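Cytochrome c-552 (Thiobacillus ferrooxidans, PDB 1H1O) carries electrons in the periplasm as a diheme, high-potential cytochrome c of the c4 type, with one heme in each of two cytochrome c domains. Local coordinates at residues G24-Y29 with G138-Y143; A105-G110 with A178-L183; T149-G154 with L160-A165. All blocks are in the same frame, centred on the assembly; numbering follows the deposited sequence.

Contact 1: residues G24-Y29 with G138-Y143; sequences GRDTLY and GQRYGY. With HEM (protoporphyrin IX containing Fe), chain D.
Arg140 reaches from the N-cap position of helix 141-153 to two neighbouring residues of the loop 24-29, and its guanidinium meets them in different ways. Thr27 OG1 lies in the guanidinium plane and accepts a nearly straight bond from Arg140 NH1 (2.7 Å, 166° at the hydrogen). Asp26 comes over a face: its OD2 stands 3.2 Å from Arg140 CZ, with carboxylate and guanidinium planes 32° apart. Since no N-H points at that oxygen, the salt bridge, 3.4 Å from Asp26 OD2 to Arg140 NH1, rests on charge alone. A bend at the third torsion of Arg140 (chi3 50°) turns the guanidinium so that one flat group serves both partners. The other carboxylate oxygen, Asp26 OD1, pairs with Arg34 and takes a weak bond from Thr27 N at 2.8 Å, while Thr27 OG1 is also hydrogen-bonded to Val32 O. Arg140 N donates to Gln139 OE1 (2.7 Å), in the carbonyl plane and on a lone pair; Arg34 N shares that oxygen. Tyr143 OH hydrogen-bonds to a propionate of the second-domain heme, and its ring edge faces the propionate arm of the first-domain heme. The chemistry implies a polar seam between the two cytochrome c domains: one directed bond orients NH1, and Asp26, over a face, probably offsets part of the charge of Arg140, Arg34 and a zinc ion about 4 Å from the nearest side-chain atom of Arg140.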
# COMPACT_ATOMS: atom_id res chain seq x y z
N GLY A 24 18.50 3.30 3.96
CA GLY A 24 18.80 4.72 3.80
C GLY A 24 18.24 5.36 2.54
O GLY A 24 18.29 6.58 2.38
N ARG A 25 17.70 4.56 1.64
CA ARG A 25 17.14 5.10 0.40
C ARG A 25 15.68 4.70 0.21
O ARG A 25 15.32 3.52 0.29
CB ARG A 25 17.97 4.63 -0.80
CG ARG A 25 17.57 5.28 -2.11
CD ARG A 25 18.41 4.80 -3.28
NE ARG A 25 18.01 3.49 -3.77
CZ ARG A 25 18.26 2.34 -3.15
NH1 ARG A 25 18.93 2.32 -2.01
NH2 ARG A 25 17.84 1.20 -3.68
N ASP A 26 14.83 5.68 -0.06
CA ASP A 26 13.40 5.45 -0.28
C ASP A 26 13.24 4.53 -1.49
O ASP A 26 14.23 4.00 -2.01
CB ASP A 26 12.71 6.80 -0.52
CG ASP A 26 11.20 6.75 -0.29
OD1 ASP A 26 10.70 5.69 0.12
OD2 ASP A 26 10.53 7.78 -0.51
N THR A 27 12.01 4.33 -1.95
CA THR A 27 11.77 3.48 -3.12
C THR A 27 12.14 4.32 -4.34
O THR A 27 12.19 5.54 -4.24
CB THR A 27 10.29 3.11 -3.25
OG1 THR A 27 9.56 4.28 -3.60
CG2 THR A 27 9.77 2.56 -1.94
N LEU A 28 12.38 3.68 -5.48
CA LEU A 28 12.78 4.40 -6.69
C LEU A 28 11.83 5.48 -7.16
O LEU A 28 12.28 6.49 -7.68
CB LEU A 28 13.02 3.43 -7.86
CG LEU A 28 14.40 2.82 -8.00
CD1 LEU A 28 14.52 2.21 -9.38
CD2 LEU A 28 15.47 3.89 -7.81
N TYR A 29 10.53 5.25 -7.00
CA TYR A 29 9.52 6.23 -7.41
C TYR A 29 8.28 6.19 -6.51
O TYR A 29 8.02 5.21 -5.84
CB TYR A 29 9.05 5.96 -8.85
CG TYR A 29 10.07 5.39 -9.81
CD1 TYR A 29 10.30 4.02 -9.87
CD2 TYR A 29 10.74 6.21 -10.71
CE1 TYR A 29 11.15 3.47 -10.82
CE2 TYR A 29 11.61 5.67 -11.67
CZ TYR A 29 11.81 4.30 -11.71
OH TYR A 29 12.64 3.75 -12.67
N GLY A 138 2.72 5.66 6.70
CA GLY A 138 4.09 5.75 6.24
C GLY A 138 4.27 5.37 4.78
O GLY A 138 5.35 5.51 4.22
N GLN A 139 3.21 4.86 4.17
CA GLN A 139 3.26 4.48 2.77
C GLN A 139 3.44 5.74 1.94
O GLN A 139 3.08 6.84 2.38
CB GLN A 139 1.99 3.75 2.37
CG GLN A 139 2.04 3.12 0.98
CD GLN A 139 3.34 2.37 0.75
OE1 GLN A 139 4.36 2.96 0.39
NE2 GLN A 139 3.31 1.06 0.97
N ARG A 140 4.01 5.59 0.75
CA ARG A 140 4.23 6.73 -0.14
C ARG A 140 2.91 7.32 -0.61
O ARG A 140 1.93 6.61 -0.85
CB ARG A 140 5.07 6.30 -1.36
CG ARG A 140 6.35 5.56 -0.98
CD ARG A 140 7.45 5.79 -2.00
NE ARG A 140 7.62 7.23 -2.25
CZ ARG A 140 8.57 7.74 -3.03
NH1 ARG A 140 9.44 6.94 -3.63
NH2 ARG A 140 8.64 9.06 -3.21
N TYR A 141 2.91 8.64 -0.73
CA TYR A 141 1.75 9.41 -1.14
C TYR A 141 1.19 8.99 -2.50
O TYR A 141 0.00 8.65 -2.64
CB TYR A 141 2.17 10.87 -1.14
CG TYR A 141 1.16 11.83 -1.66
CD1 TYR A 141 0.02 12.15 -0.92
CD2 TYR A 141 1.35 12.45 -2.89
CE1 TYR A 141 -0.90 13.09 -1.39
CE2 TYR A 141 0.44 13.38 -3.37
CZ TYR A 141 -0.68 13.69 -2.62
OH TYR A 141 -1.58 14.60 -3.12
N GLY A 142 2.05 9.03 -3.51
CA GLY A 142 1.63 8.66 -4.84
C GLY A 142 1.18 7.22 -4.86
O GLY A 142 0.19 6.89 -5.51
N TYR A 143 1.88 6.36 -4.13
CA TYR A 143 1.50 4.96 -4.14
C TYR A 143 0.09 4.75 -3.64
O TYR A 143 -0.67 3.97 -4.22
CB TYR A 143 2.44 4.13 -3.28
CG TYR A 143 2.07 2.68 -3.33
CD1 TYR A 143 2.36 1.89 -4.45
CD2 TYR A 143 1.39 2.09 -2.27
CE1 TYR A 143 1.96 0.55 -4.51
CE2 TYR A 143 0.99 0.76 -2.31
CZ TYR A 143 1.28 -0.01 -3.43
OH TYR A 143 0.89 -1.32 -3.44
CHA HEM D . 4.86 -3.60 -5.17
CHB HEM D . 7.47 -7.13 -3.22
CHC HEM D . 10.95 -6.29 -6.46
CHD HEM D . 8.42 -2.72 -8.32
C1A HEM D . 5.26 -4.65 -4.33
C2A HEM D . 4.47 -5.22 -3.26
C3A HEM D . 5.21 -6.22 -2.71
C4A HEM D . 6.45 -6.24 -3.46
CMA HEM D . 4.88 -7.15 -1.57
CAA HEM D . 3.08 -4.77 -2.87
CBA HEM D . 3.09 -3.75 -1.71
CGA HEM D . 1.82 -3.27 -1.32
O1A HEM D . 1.83 -2.29 -0.49
O2A HEM D . 0.74 -3.73 -1.74
C1B HEM D . 8.65 -7.20 -3.94
C2B HEM D . 9.67 -8.18 -3.68
C3B HEM D . 10.65 -7.97 -4.61
C4B HEM D . 10.22 -6.84 -5.41
CMB HEM D . 9.58 -9.22 -2.58
CAB HEM D . 11.93 -8.73 -4.84
CBB HEM D . 11.75 -10.23 -5.21
C1C HEM D . 10.58 -5.24 -7.24
C2C HEM D . 11.36 -4.71 -8.33
C3C HEM D . 10.62 -3.70 -8.85
C4C HEM D . 9.42 -3.62 -8.09
CMC HEM D . 12.70 -5.26 -8.73
CAC HEM D . 10.91 -2.78 -10.05
CBC HEM D . 11.19 -3.55 -11.37
C1D HEM D . 7.22 -2.64 -7.62
C2D HEM D . 6.18 -1.69 -7.95
C3D HEM D . 5.18 -1.95 -7.08
C4D HEM D . 5.63 -3.04 -6.21
CMD HEM D . 6.27 -0.67 -9.06
CAD HEM D . 3.83 -1.34 -6.98
CBD HEM D . 3.01 -2.01 -8.20
CGD HEM D . 1.61 -2.03 -8.10
O1D HEM D . 1.00 -0.95 -8.01
O2D HEM D . 0.96 -3.11 -8.16
NA HEM D . 6.46 -5.28 -4.44
NB HEM D . 8.99 -6.38 -5.00
NC HEM D . 9.38 -4.55 -7.11
ND HEM D . 6.87 -3.44 -6.57
FE HEM D . 7.94 -4.88 -5.77

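Contact 2: residues A105-G110 with A178-L183; sequences AIFNQG and AYLSSL
Tyr179 O, the carbonyl of the residue whose ring meets Phe107, is gripped by two donors from the same later residue: Ser182 OG at 2.5 Å and Ser182 N at 3.0 Å. The hydroxyl approaches 17° out of the carbonyl plane. This grip lies within 178-183; across the contact itself no hydrogen bond forms, and the evidence is of apolar packing. Phe107 and Tyr179 both hold CG anti to the backbone N, which sends their rings into the space between the two helices. There they meet obliquely, centroids 5.9 Å apart and planes at 46°, too tilted for a stack and not edge-to-face either. The methylene takes part as well, Phe107 CB lying 3.9 Å from Tyr179 CE1. Leu180 supplies a better-defined approach: its CD1 methyl sits over a face of the Phe107 ring, 4.0 Å from the centroid, a CH-pi contact. Leu183 CD1 in turn rests on a face of the Tyr179 ring, toward its rim. The short axes of 105-109 and 178-182 run at 84° to each other and approach to 10.4 Å, a gap bridged by the large side chains. This near-perpendicular packing of the first and last helices of the second cytochrome c domain is the hallmark of the cytochrome c fold, and here Phe107 also lies against Cys119, Met120 and His123 of the heme-binding motif, while Leu180 leans on Ile144 of helix 141-153.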
# COMPACT_ATOMS: atom_id res chain seq x y z
N ALA A 105 -9.60 12.94 8.93
CA ALA A 105 -11.03 12.84 9.22
C ALA A 105 -11.61 11.69 8.41
O ALA A 105 -12.40 10.90 8.92
CB ALA A 105 -11.72 14.14 8.88
N ILE A 106 -11.19 11.58 7.16
CA ILE A 106 -11.67 10.52 6.28
C ILE A 106 -11.23 9.17 6.80
O ILE A 106 -12.03 8.24 6.93
CB ILE A 106 -11.13 10.69 4.86
CG1 ILE A 106 -11.78 11.91 4.20
CG2 ILE A 106 -11.39 9.44 4.05
CD1 ILE A 106 -11.07 12.39 2.91
N PHE A 107 -9.95 9.05 7.09
CA PHE A 107 -9.44 7.76 7.55
C PHE A 107 -10.12 7.27 8.81
O PHE A 107 -10.52 6.08 8.90
CB PHE A 107 -7.93 7.85 7.81
CG PHE A 107 -7.31 6.54 8.15
CD1 PHE A 107 -6.93 5.67 7.15
CD2 PHE A 107 -7.17 6.15 9.47
CE1 PHE A 107 -6.43 4.41 7.46
CE2 PHE A 107 -6.67 4.90 9.81
CZ PHE A 107 -6.30 4.02 8.79
N ASN A 108 -10.26 8.16 9.80
CA ASN A 108 -10.84 7.79 11.08
C ASN A 108 -12.36 7.84 11.15
O ASN A 108 -12.98 7.00 11.80
CB ASN A 108 -10.30 8.69 12.20
CG ASN A 108 -8.79 8.59 12.35
OD1 ASN A 108 -8.20 7.53 12.20
ND2 ASN A 108 -8.16 9.72 12.66
N GLN A 109 -12.96 8.82 10.48
CA GLN A 109 -14.41 8.98 10.53
C GLN A 109 -15.16 8.61 9.27
O GLN A 109 -16.36 8.36 9.31
CB GLN A 109 -14.74 10.42 10.91
CG GLN A 109 -14.01 10.92 12.15
CD GLN A 109 -14.50 12.29 12.61
OE1 GLN A 109 -15.60 12.42 13.17
NE2 GLN A 109 -13.68 13.31 12.37
N GLY A 110 -14.45 8.57 8.15
CA GLY A 110 -15.11 8.26 6.89
C GLY A 110 -15.99 9.45 6.59
O GLY A 110 -15.88 10.47 7.26
N ALA A 178 -2.20 12.00 1.72
CA ALA A 178 -1.39 12.98 2.43
C ALA A 178 -1.31 12.53 3.88
O ALA A 178 -0.22 12.33 4.42
CB ALA A 178 -2.01 14.36 2.33
N TYR A 179 -2.47 12.33 4.50
CA TYR A 179 -2.49 11.91 5.89
C TYR A 179 -1.66 10.64 6.15
O TYR A 179 -0.73 10.65 6.95
CB TYR A 179 -3.94 11.71 6.36
CG TYR A 179 -4.04 11.09 7.74
CD1 TYR A 179 -4.56 9.81 7.92
CD2 TYR A 179 -3.57 11.78 8.86
CE1 TYR A 179 -4.60 9.22 9.18
CE2 TYR A 179 -3.61 11.20 10.13
CZ TYR A 179 -4.12 9.92 10.28
OH TYR A 179 -4.14 9.34 11.53
N LEU A 180 -2.01 9.55 5.49
CA LEU A 180 -1.32 8.28 5.68
C LEU A 180 0.19 8.33 5.47
O LEU A 180 0.95 7.74 6.24
CB LEU A 180 -1.93 7.22 4.76
CG LEU A 180 -3.03 6.27 5.28
CD1 LEU A 180 -3.54 6.68 6.67
CD2 LEU A 180 -4.17 6.25 4.27
N SER A 181 0.63 9.02 4.42
CA SER A 181 2.06 9.09 4.13
C SER A 181 2.82 9.97 5.11
O SER A 181 4.05 9.98 5.13
CB SER A 181 2.28 9.61 2.70
OG SER A 181 1.87 10.95 2.57
N SER A 182 2.08 10.70 5.94
CA SER A 182 2.74 11.58 6.90
C SER A 182 2.96 10.86 8.21
O SER A 182 3.65 11.38 9.08
CB SER A 182 1.89 12.83 7.14
OG SER A 182 0.70 12.51 7.84
N LEU A 183 2.37 9.68 8.36
CA LEU A 183 2.51 8.92 9.59
C LEU A 183 3.79 8.11 9.61
O LEU A 183 4.48 8.05 8.57
CB LEU A 183 1.31 7.99 9.77
CG LEU A 183 -0.02 8.56 10.25
CD1 LEU A 183 -0.18 10.02 9.84
CD2 LEU A 183 -1.15 7.71 9.70
OXT LEU A 183 4.09 7.54 10.69

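Contact 3: residues T149-G154 with L160-A165; sequences TYFHNG and LMNQIA. With ZN (zinc ion), chain H; HEM (protoporphyrin IX containing Fe), chain C.
His152 spans a zinc ion and a backbone carbonyl of 160-165 with one imidazole: NE2 binds the metal at 2.3 Å, and ND1 donates to Ala165 O at 2.6 Å. The bond is nearly straight (166°) and lies close to the ring plane, yet it reaches the carbonyl from above its plane, 38° out, and not on a lone pair. Holding both ring nitrogens fixes the rotation of the imidazole, and the carbonyl would tend to make NE2 a stronger donor to zinc. Closer to the heme, Met161 CB stands over the centre of the Phe151 ring, 3.3 Å from the centroid and 12° off the normal, a close CH-pi contact; SD follows obliquely at 4.9 Å from the same centroid, a Met-aromatic contact. With CG anti to the carbonyl carbon and a bend at chi2, Met161 SD reaches the heme iron at 2.3 Å; chi3 sets only where the CE methyl lies. His123 is the other axial ligand, giving the His-Met ligation of a class I c-type cytochrome. Phe151 offers the methionine a face and the heme an edge, Phe151 CE2 lying 3.6 Å from heme C2A. Ala165 CB packs on Phe151 CB at 3.7 Å. The axes of 149-153 and 160-165, parts of helices 141-153 and 159-165, run at right angles, 7.7 Å apart at closest approach; Met173 of helix 170-182 touches Thr149 and His152, and Leu160 and Ile164 touch the same heme.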
# COMPACT_ATOMS: atom_id res chain seq x y z
N THR A 149 -6.75 4.60 -6.95
CA THR A 149 -7.19 4.76 -8.33
C THR A 149 -7.47 3.38 -8.93
O THR A 149 -8.49 3.17 -9.59
CB THR A 149 -6.12 5.47 -9.14
OG1 THR A 149 -5.85 6.74 -8.53
CG2 THR A 149 -6.58 5.70 -10.59
N TYR A 150 -6.56 2.44 -8.70
CA TYR A 150 -6.69 1.07 -9.21
C TYR A 150 -7.92 0.37 -8.61
O TYR A 150 -8.59 -0.40 -9.28
CB TYR A 150 -5.44 0.26 -8.87
CG TYR A 150 -4.19 0.55 -9.69
CD1 TYR A 150 -2.93 0.38 -9.13
CD2 TYR A 150 -4.27 0.92 -11.04
CE1 TYR A 150 -1.78 0.56 -9.86
CE2 TYR A 150 -3.10 1.11 -11.80
CZ TYR A 150 -1.86 0.93 -11.20
OH TYR A 150 -0.67 1.10 -11.88
N PHE A 151 -8.18 0.64 -7.34
CA PHE A 151 -9.33 0.05 -6.65
C PHE A 151 -10.62 0.68 -7.16
O PHE A 151 -11.62 -0.01 -7.37
CB PHE A 151 -9.22 0.28 -5.14
CG PHE A 151 -8.22 -0.60 -4.46
CD1 PHE A 151 -8.25 -1.98 -4.65
CD2 PHE A 151 -7.31 -0.07 -3.56
CE1 PHE A 151 -7.38 -2.81 -3.94
CE2 PHE A 151 -6.44 -0.91 -2.85
CZ PHE A 151 -6.49 -2.28 -3.04
N HIS A 152 -10.58 1.99 -7.33
CA HIS A 152 -11.73 2.74 -7.82
C HIS A 152 -11.97 2.32 -9.26
O HIS A 152 -13.11 2.18 -9.69
CB HIS A 152 -11.43 4.23 -7.74
CG HIS A 152 -12.59 5.09 -8.11
ND1 HIS A 152 -13.69 5.25 -7.28
CD2 HIS A 152 -12.85 5.80 -9.23
CE1 HIS A 152 -14.57 6.03 -7.88
NE2 HIS A 152 -14.08 6.38 -9.06
N ASN A 153 -10.88 2.12 -9.99
CA ASN A 153 -10.93 1.68 -11.38
C ASN A 153 -11.41 0.26 -11.53
O ASN A 153 -12.08 -0.08 -12.50
CB ASN A 153 -9.53 1.73 -12.01
CG ASN A 153 -9.20 3.08 -12.56
OD1 ASN A 153 -8.06 3.33 -12.96
ND2 ASN A 153 -10.20 3.96 -12.60
N GLY A 154 -11.02 -0.59 -10.58
CA GLY A 154 -11.37 -2.00 -10.66
C GLY A 154 -10.20 -2.74 -11.29
O GLY A 154 -10.23 -3.97 -11.45
N LEU A 160 -13.27 -6.16 -1.23
CA LEU A 160 -13.31 -5.17 -0.16
C LEU A 160 -12.99 -3.76 -0.61
O LEU A 160 -13.82 -2.85 -0.49
CB LEU A 160 -12.36 -5.58 0.96
CG LEU A 160 -12.93 -6.46 2.09
CD1 LEU A 160 -14.07 -7.31 1.59
CD2 LEU A 160 -11.80 -7.31 2.67
N MET A 161 -11.78 -3.57 -1.13
CA MET A 161 -11.36 -2.25 -1.58
C MET A 161 -12.06 -1.74 -2.82
O MET A 161 -12.22 -0.54 -2.98
CB MET A 161 -9.84 -2.22 -1.77
CG MET A 161 -9.10 -2.16 -0.44
SD MET A 161 -9.61 -0.72 0.54
CE MET A 161 -9.29 0.60 -0.62
N ASN A 162 -12.45 -2.64 -3.72
CA ASN A 162 -13.17 -2.16 -4.89
C ASN A 162 -14.47 -1.52 -4.39
O ASN A 162 -14.89 -0.47 -4.88
CB ASN A 162 -13.47 -3.31 -5.86
CG ASN A 162 -12.23 -3.75 -6.62
OD1 ASN A 162 -11.38 -2.93 -6.95
ND2 ASN A 162 -12.13 -5.04 -6.90
N GLN A 163 -15.09 -2.15 -3.39
CA GLN A 163 -16.31 -1.60 -2.85
C GLN A 163 -16.01 -0.33 -2.06
O GLN A 163 -16.68 0.68 -2.24
CB GLN A 163 -17.01 -2.62 -1.96
CG GLN A 163 -17.81 -3.64 -2.74
CD GLN A 163 -18.95 -3.01 -3.49
OE1 GLN A 163 -19.06 -3.16 -4.71
NE2 GLN A 163 -19.81 -2.28 -2.77
N ILE A 164 -14.99 -0.37 -1.21
CA ILE A 164 -14.61 0.78 -0.41
C ILE A 164 -14.21 2.01 -1.24
O ILE A 164 -14.53 3.13 -0.88
CB ILE A 164 -13.42 0.44 0.54
CG1 ILE A 164 -13.94 -0.09 1.88
CG2 ILE A 164 -12.59 1.67 0.82
CD1 ILE A 164 -14.72 -1.38 1.80
N ALA A 165 -13.54 1.80 -2.37
CA ALA A 165 -13.09 2.93 -3.18
C ALA A 165 -14.13 3.48 -4.15
O ALA A 165 -13.93 4.53 -4.75
CB ALA A 165 -11.83 2.54 -3.93
ZN ZN H . -15.18 7.20 -10.90
CHA HEM C . -5.70 -2.15 0.92
CHB HEM C . -6.95 2.46 1.35
CHC HEM C . -10.83 1.09 3.85
CHD HEM C . -9.54 -3.47 3.46
C1A HEM C . -5.69 -0.76 0.81
C2A HEM C . -4.69 0.01 0.10
C3A HEM C . -5.02 1.32 0.22
C4A HEM C . -6.25 1.33 1.01
CMA HEM C . -4.33 2.54 -0.32
CAA HEM C . -3.53 -0.57 -0.62
CBA HEM C . -2.33 -0.84 0.28
CGA HEM C . -1.18 -1.22 -0.40
O1A HEM C . -0.13 -1.28 0.31
O2A HEM C . -1.14 -1.50 -1.60
C1B HEM C . -8.12 2.47 2.07
C2B HEM C . -8.85 3.67 2.37
C3B HEM C . -9.96 3.27 3.05
C4B HEM C . -9.88 1.85 3.19
CMB HEM C . -8.40 5.05 1.95
CAB HEM C . -11.10 4.07 3.57
CBB HEM C . -11.76 4.99 2.50
C1C HEM C . -10.82 -0.26 3.98
C2C HEM C . -11.83 -1.03 4.66
C3C HEM C . -11.45 -2.32 4.51
C4C HEM C . -10.23 -2.33 3.79
CMC HEM C . -13.04 -0.41 5.35
CAC HEM C . -12.13 -3.62 4.99
CBC HEM C . -13.63 -3.73 4.55
C1D HEM C . -8.37 -3.52 2.73
C2D HEM C . -7.69 -4.77 2.38
C3D HEM C . -6.63 -4.40 1.67
C4D HEM C . -6.64 -2.92 1.59
CMD HEM C . -8.17 -6.13 2.77
CAD HEM C . -5.57 -5.26 1.02
CBD HEM C . -6.14 -5.87 -0.34
CGD HEM C . -5.38 -6.96 -0.82
O1D HEM C . -5.41 -8.09 -0.21
O2D HEM C . -4.68 -6.84 -1.86
NA HEM C . -6.63 0.05 1.36
NB HEM C . -8.77 1.35 2.57
NC HEM C . -9.84 -1.07 3.45
ND HEM C . -7.71 -2.41 2.24
FE HEM C . -8.24 -0.52 2.43

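How the contacts relate
Contact 1 joins the two cytochrome c domains, whereas contacts 2 and 3 both lie within the second, contact 3 nested inside the chain loop that contact 2 closes. Contact 2 is buried and apolar, built from rings and a leucine methyl; contact 1 is partly buried and relies on charge and hydrogen bonds; contact 3, also partly buried, mixes ring packing with metal ligation. Helix 141-153 serves contact 1 at its start and contact 3 at its end, on opposite sides of the chain's centre. Contacts 1 and 2 touch, with a probable hydrogen bond from Gly138 N to Leu180 O (2.8 Å), while contact 3 touches neither.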